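PDB 3F1X: serine acetyltransferase from Bacteroides vulgatus ATCC 8482, which probably transfers an acyl group, as serine acetyltransferases do when they acetylate serine on the way to cysteine. Local coordinates for residues I219-K224 with L254-I259. Numbering follows the deposited sequence.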
loop_
_atom_site.group_PDB
_atom_site.type_symbol
_atom_site.label_atom_id
_atom_site.label_comp_id
_atom_site.label_asym_id
_atom_site.label_seq_id
_atom_site.Cartn_x
_atom_site.Cartn_y
_atom_site.Cartn_z
ATOM N N ILE A 219 -3.605 14.690 39.216
ATOM C CA ILE A 219 -3.136 13.436 39.776
ATOM C C ILE A 219 -1.695 13.567 40.248
ATOM O O ILE A 219 -0.823 13.997 39.488
ATOM C CB ILE A 219 -3.219 12.310 38.744
ATOM C CG1 ILE A 219 -4.663 12.143 38.277
ATOM C CG2 ILE A 219 -2.732 11.026 39.353
ATOM C CD1 ILE A 219 -4.822 11.095 37.196
ATOM N N GLY A 220 -1.463 13.191 41.505
ATOM C CA GLY A 220 -0.136 13.276 42.094
ATOM C C GLY A 220 0.867 12.258 41.586
ATOM O O GLY A 220 0.710 11.691 40.505
ATOM N N ASN A 221 1.909 12.019 42.374
ATOM C CA ASN A 221 2.941 11.080 41.973
ATOM C C ASN A 221 2.679 9.682 42.503
ATOM O O ASN A 221 2.037 9.510 43.543
ATOM C CB ASN A 221 4.312 11.555 42.462
ATOM C CG ASN A 221 4.633 12.968 42.015
ATOM O OD1 ASN A 221 4.473 13.320 40.847
ATOM N ND2 ASN A 221 5.099 13.784 42.949
ATOM N N ASN A 222 3.181 8.687 41.776
ATOM C CA ASN A 222 3.037 7.295 42.165
ATOM C C ASN A 222 1.576 6.896 42.331
ATOM O O ASN A 222 1.221 6.213 43.285
ATOM C CB ASN A 222 3.786 7.046 43.482
ATOM C CG ASN A 222 5.269 7.372 43.386
ATOM O OD1 ASN A 222 6.021 6.713 42.668
ATOM N ND2 ASN A 222 5.694 8.406 44.108
ATOM N N VAL A 223 0.728 7.331 41.408
ATOM C CA VAL A 223 -0.687 6.986 41.480
ATOM C C VAL A 223 -0.981 5.853 40.511
ATOM O O VAL A 223 -0.405 5.793 39.426
ATOM C CB VAL A 223 -1.585 8.201 41.135
ATOM C CG1 VAL A 223 -3.063 7.799 41.167
ATOM C CG2 VAL A 223 -1.331 9.331 42.127
ATOM N N LYS A 224 -1.870 4.945 40.913
ATOM C CA LYS A 224 -2.234 3.806 40.077
ATOM C C LYS A 224 -3.746 3.711 39.938
ATOM O O LYS A 224 -4.471 3.773 40.923
ATOM C CB LYS A 224 -1.703 2.496 40.680
ATOM C CG LYS A 224 -2.153 1.252 39.910
ATOM C CD LYS A 224 -1.700 -0.055 40.560
ATOM C CE LYS A 224 -0.201 -0.260 40.457
ATOM N NZ LYS A 224 0.179 -1.654 40.854
ATOM N N LEU A 254 -6.213 13.686 43.144
ATOM C CA LEU A 254 -5.687 12.494 43.795
ATOM C C LEU A 254 -4.278 12.827 44.238
ATOM O O LEU A 254 -3.439 13.195 43.416
ATOM C CB LEU A 254 -5.652 11.299 42.828
ATOM C CG LEU A 254 -6.912 10.443 42.683
ATOM C CD1 LEU A 254 -8.055 11.301 42.186
ATOM C CD2 LEU A 254 -6.636 9.277 41.721
ATOM N N GLU A 255 -4.016 12.707 45.536
ATOM C CA GLU A 255 -2.686 12.991 46.062
ATOM C C GLU A 255 -1.768 11.796 45.786
ATOM O O GLU A 255 -2.199 10.793 45.205
ATOM C CB GLU A 255 -2.756 13.283 47.565
ATOM C CG GLU A 255 -3.747 14.386 47.923
ATOM C CD GLU A 255 -3.607 14.898 49.353
ATOM O OE1 GLU A 255 -3.319 14.095 50.266
ATOM O OE2 GLU A 255 -3.804 16.112 49.569
ATOM N N ASP A 256 -0.506 11.905 46.195
ATOM C CA ASP A 256 0.470 10.839 45.968
ATOM C C ASP A 256 0.102 9.477 46.551
ATOM O O ASP A 256 -0.667 9.377 47.509
ATOM C CB ASP A 256 1.846 11.230 46.531
ATOM C CG ASP A 256 2.394 12.521 45.929
ATOM O OD1 ASP A 256 1.902 12.962 44.870
ATOM O OD2 ASP A 256 3.337 13.094 46.518
ATOM N N ASP A 257 0.671 8.434 45.947
ATOM C CA ASP A 257 0.505 7.049 46.389
ATOM C C ASP A 257 -0.932 6.539 46.482
ATOM O O ASP A 257 -1.226 5.650 47.276
ATOM C CB ASP A 257 1.195 6.875 47.750
ATOM C CG ASP A 257 2.692 7.174 47.698
ATOM O OD1 ASP A 257 3.302 7.343 48.775
ATOM O OD2 ASP A 257 3.264 7.234 46.589
ATOM N N VAL A 258 -1.825 7.096 45.678
ATOM C CA VAL A 258 -3.211 6.667 45.701
ATOM C C VAL A 258 -3.456 5.518 44.723
ATOM O O VAL A 258 -2.806 5.428 43.682
ATOM C CB VAL A 258 -4.147 7.847 45.356
ATOM C CG1 VAL A 258 -5.545 7.356 45.038
ATOM C CG2 VAL A 258 -4.189 8.826 46.526
ATOM N N ILE A 259 -4.378 4.630 45.079
ATOM C CA ILE A 259 -4.741 3.511 44.221
ATOM C C ILE A 259 -6.262 3.495 44.122
ATOM O O ILE A 259 -6.951 3.597 45.134
ATOM C CB ILE A 259 -4.290 2.148 44.806
ATOM C CG1 ILE A 259 -2.773 2.113 44.988
ATOM C CG2 ILE A 259 -4.715 1.021 43.871
ATOM C CD1 ILE A 259 -2.275 0.819 45.620
HETATM O O HOH W 1 -0.256 3.980 43.932
#
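The carboxylate of Asp256 runs alongside the amide of Asn221, their planes 28° apart; Asn221 N reaches Asp256 OD1 obliquely, tilted out of the carboxylate plane, at 2.7 Å. Asn222 and Asp257 also lie alongside each other, without a hydrogen bond between their side chains, their planes 48° apart, Asp257 OD2 resting 3.2 Å from Asn222 CB. The two segments are equivalent corners on successive coils of the left-handed parallel beta-helix of serine acetyltransferases, and Asn222 and Asp257 both turn the chain with positive phi. With CG anti to its own carbonyl carbon (chi1 -58°), Asp256 brings OD1 to the Asn221 N-H, a job the main chain does at the neighbouring rungs. Replacing Asp256 by an alanine would probably leave that N-H without its acceptor and open a gap beside Gly220 CA, which lies 3.5 Å from Asp256 OD1. Asn221 OD1 turns instead to His201 N on the preceding coil. Main-chain bonds from Gly220 N to Leu254 O (2.7 Å), Asp257 N to Asn221 O and Lys224 N to Val258 O tie the corners together. Inside the corner, the side chains of Val223 and Leu254 cross at about a right angle, Val223 CG1 3.9 Å from Leu254 CD2, while Val223 CG2 sits against Glu255 O, a buried carbonyl with no hydrogen-bond partner. Outside the bend, one water donates to both Asn222 O (2.8 Å) and Val258 O (2.9 Å).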